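Local coordinates for glyoxylate-induced Protein (PDB 1SQ4), which is of unknown function, though its two cupin domains mark it as a bicupin that may act as a ureidoglycine aminohydrolase, at the interface of chains A and B and the interface of chains A and C. Numbering follows the deposited sequence. Chains: chain A/B/C, Glyoxylate-induced Protein.

Contacts 1 and 2 lie about 21 Å apart, measured between the centres of their C-alpha atoms, and have no residue position in common. Chain A enters contact 1 with strands 222-227, 230-235 and 248-251, and contact 2 with the segment around strand 25-26. The partner in contact 2 nevertheless offers the turn and loop that adjoin those same three strands. The C-terminal cupin domain thus appears to use neighbouring surfaces, strands for the two-fold pairing and the adjoining turn and loop for a near-N-terminal segment of another copy. Both contacts belong to the deposited eight-copy assembly, whose biological relevance the structure alone does not show.

Contact 1: the interface of chains A and B. Residues chain A 224, 226, 231, 251; chain B 224, 233.
B:Val224 and B:Glu233 of one C-terminal cupin domain pack against A:Tyr251 and A:Trp231 of another, through side chains carried on strands, in a two-fold symmetric interface, so the same contacts recur with the chains exchanged. The apolar part begins with a CH-pi contact: methyl CG2 of B:Val224 sits over the middle of one face of the A:Tyr251 phenol, with CE1 of that ring 3.4 Å from CG2. The two side chains come from opposite directions. CG1 of B:Val224 lies anti to the backbone N (chi1 -174°), which leaves CG2 as the branch that faces the ring. A:Tyr251 is poorly ordered, and its exact placement deserves caution. Beside this pair the two valines approach each other, CG1 of A:Val224 being 4.3 Å from CG1 of B:Val224.

The second kind of contact sets a carboxylate against an indole. B:Glu233, extended beyond CG, crosses A:Trp231 at about a right angle and touches the benzo rim: its carboxylate carbon CD is 3.7 Å from CZ2 of the tryptophan. The carboxylate is tilted 62° from the indole plane, an arrangement that is not a parallel stack.

Within chain A, A:Arg226 backs the indole, its CD methylene lying over one face towards the rim, while the backbone carbonyl carbon of A:Val224 meets the ring edge in plane. The arginine's guanidinium then points past the indole towards the partner. Its NH1 is 4.5 Å from OE1 of B:Glu233, too long for a salt bridge, although the opposite charges may still attract one another.

Contact 2: the interface of chains A and C. Residues chain A 22, 24, 26; chain C 228, 245-247.
C:Phe245 meets A:Phe26 from a backbone turned into the left-handed helical region (phi 61°, psi 2°), in a loop that carries on through C:Cys246 to C:Pro247, while A:Phe26 itself has an extended backbone in the short strand 25-26. The far end of the A:Phe26 ring does the touching: CZ lies 3.6 Å from the CB methylene of C:Phe245. The two phenylalanine side chains cross at about a right angle and do not stack. In C:Phe245 the ring carbon CG stands anti to the carbonyl carbon (chi1 -63°), which carries its phenyl group away and leaves CB and the main chain to face the partner. The backbone carbonyl O of C:Phe245 lies at the edge of the A:Phe26 ring, in its plane, 3.9 Å from CZ. That places an electron-rich oxygen beside the ring's C-H rim, where a weak electrostatic attraction is possible.

A second apolar contact lies further along the loop. C:Pro247 CG, a corner of the proline ring, is 3.8 Å from A:Ala24 CB, a small methyl group against a rigid ring. A:Asp22 reaches the same proline corner obliquely, with its carboxylate OD2 3.9 Å from CG of C:Pro247, but this side chain is poorly ordered and the contact is uncertain. Nearby, towards the alanine carbonyl, amide oxygen OD1 of C:Asn228 comes to 4.1 Å from the backbone O of A:Ala24: as modelled, two oxygens near each other, too far apart for a bond.

Chain A thus lays a near-N-terminal stretch, loop at residues 22 and 24 and strand at 25-26, across one end of the C-terminal cupin barrel of chain C, where C:Asn228 occupies the turn between strands 222-227 and 230-235 and residues 245-247 join strand 239-244 to strand 248-251.

Contact 1: the interface of chains A and B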
# COMPACT_ATOMS: atom_id res chain seq x y z
N VAL A 224 11.77 -21.06 -6.71
CA VAL A 224 11.18 -19.74 -6.65
C VAL A 224 9.77 -19.99 -7.15
O VAL A 224 9.56 -20.25 -8.33
CB VAL A 224 11.90 -18.74 -7.58
CG1 VAL A 224 11.25 -17.36 -7.47
CG2 VAL A 224 13.36 -18.66 -7.20
N ARG A 226 5.76 -18.82 -7.59
CA ARG A 226 4.99 -17.62 -7.81
C ARG A 226 3.58 -17.82 -7.27
O ARG A 226 2.82 -18.63 -7.80
CB ARG A 226 4.96 -17.33 -9.31
CG ARG A 226 4.07 -16.20 -9.75
CD ARG A 226 4.66 -14.88 -9.35
NE ARG A 226 3.98 -13.75 -9.97
CZ ARG A 226 4.04 -13.44 -11.26
NH1 ARG A 226 4.77 -14.18 -12.09
NH2 ARG A 226 3.40 -12.38 -11.72
N TRP A 231 6.56 -13.62 -6.30
CA TRP A 231 7.53 -14.70 -6.32
C TRP A 231 8.14 -14.84 -4.92
O TRP A 231 8.55 -13.85 -4.30
CB TRP A 231 8.65 -14.42 -7.32
CG TRP A 231 8.23 -14.46 -8.77
CD1 TRP A 231 7.86 -13.40 -9.55
CD2 TRP A 231 8.19 -15.61 -9.62
NE1 TRP A 231 7.62 -13.82 -10.84
CE2 TRP A 231 7.80 -15.17 -10.91
CE3 TRP A 231 8.45 -16.98 -9.42
CZ2 TRP A 231 7.67 -16.05 -11.99
CZ3 TRP A 231 8.31 -17.85 -10.50
CH2 TRP A 231 7.93 -17.37 -11.76
N TYR A 251 9.42 -22.06 -10.46
CA TYR A 251 10.71 -21.87 -11.09
C TYR A 251 11.71 -22.73 -10.32
O TYR A 251 12.51 -22.22 -9.55
CB TYR A 251 11.12 -20.40 -11.01
CG TYR A 251 11.92 -19.89 -12.18
CD1 TYR A 251 11.31 -19.22 -13.25
CD2 TYR A 251 13.31 -20.07 -12.23
CE1 TYR A 251 12.05 -18.75 -14.34
CE2 TYR A 251 14.06 -19.60 -13.31
CZ TYR A 251 13.44 -18.94 -14.36
OH TYR A 251 14.20 -18.52 -15.44
N VAL B 224 14.96 -14.84 -13.28
CA VAL B 224 14.15 -14.19 -12.26
C VAL B 224 15.13 -13.40 -11.40
O VAL B 224 15.86 -13.97 -10.58
CB VAL B 224 13.42 -15.22 -11.38
CG1 VAL B 224 12.48 -14.49 -10.43
CG2 VAL B 224 12.63 -16.19 -12.24
N GLU B 233 10.63 -11.18 -13.35
CA GLU B 233 11.13 -11.89 -14.51
C GLU B 233 11.67 -10.91 -15.54
O GLU B 233 11.09 -9.85 -15.77
CB GLU B 233 10.03 -12.73 -15.17
CG GLU B 233 9.75 -14.06 -14.50
CD GLU B 233 8.86 -14.95 -15.35
OE1 GLU B 233 7.64 -14.66 -15.47
OE2 GLU B 233 9.38 -15.95 -15.91

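Contact 2: the interface of chains A and C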
# COMPACT_ATOMS: atom_id res chain seq x y z
N ASP A 22 11.75 -12.44 8.23
CA ASP A 22 11.18 -13.76 8.03
C ASP A 22 10.33 -13.86 6.78
O ASP A 22 9.64 -12.91 6.40
CB ASP A 22 10.36 -14.16 9.27
CG ASP A 22 10.07 -15.65 9.34
OD1 ASP A 22 10.97 -16.47 9.00
OD2 ASP A 22 8.94 -16.01 9.75
N ALA A 24 7.67 -15.49 6.36
CA ALA A 24 6.26 -15.75 6.68
C ALA A 24 5.37 -14.71 6.01
O ALA A 24 5.60 -13.51 6.15
CB ALA A 24 6.05 -15.73 8.19
N PHE A 26 1.17 -13.56 4.74
CA PHE A 26 -0.27 -13.73 4.91
C PHE A 26 -0.93 -12.68 4.03
O PHE A 26 -0.93 -11.50 4.35
CB PHE A 26 -0.65 -13.51 6.39
CG PHE A 26 -0.01 -14.50 7.33
CD1 PHE A 26 -0.48 -15.81 7.39
CD2 PHE A 26 1.06 -14.13 8.13
CE1 PHE A 26 0.13 -16.74 8.23
CE2 PHE A 26 1.68 -15.05 8.98
CZ PHE A 26 1.20 -16.36 9.03
N ASN C 228 4.63 -9.96 13.40
CA ASN C 228 4.75 -10.14 11.96
C ASN C 228 5.38 -8.97 11.20
O ASN C 228 4.66 -8.17 10.60
CB ASN C 228 3.37 -10.44 11.38
CG ASN C 228 3.39 -10.59 9.87
OD1 ASN C 228 4.22 -11.31 9.32
ND2 ASN C 228 2.47 -9.92 9.19
N PHE C 245 0.53 -18.60 13.30
CA PHE C 245 1.84 -18.58 12.68
C PHE C 245 2.38 -17.17 12.65
O PHE C 245 3.47 -16.94 12.13
CB PHE C 245 1.75 -19.15 11.27
CG PHE C 245 1.33 -20.58 11.24
CD1 PHE C 245 2.21 -21.58 11.64
CD2 PHE C 245 0.06 -20.93 10.81
CE1 PHE C 245 1.83 -22.92 11.61
CE2 PHE C 245 -0.34 -22.26 10.77
CZ PHE C 245 0.55 -23.26 11.18
N CYS C 246 1.64 -16.23 13.21
CA CYS C 246 2.09 -14.85 13.25
C CYS C 246 3.41 -14.76 14.02
O CYS C 246 3.47 -15.10 15.20
CB CYS C 246 1.05 -13.97 13.93
SG CYS C 246 1.53 -12.23 14.02
N PRO C 247 4.50 -14.31 13.37
CA PRO C 247 5.78 -14.22 14.07
C PRO C 247 5.71 -13.30 15.30
O PRO C 247 5.01 -12.29 15.29
CB PRO C 247 6.72 -13.68 12.99
CG PRO C 247 6.11 -14.21 11.73
CD PRO C 247 4.65 -13.96 11.95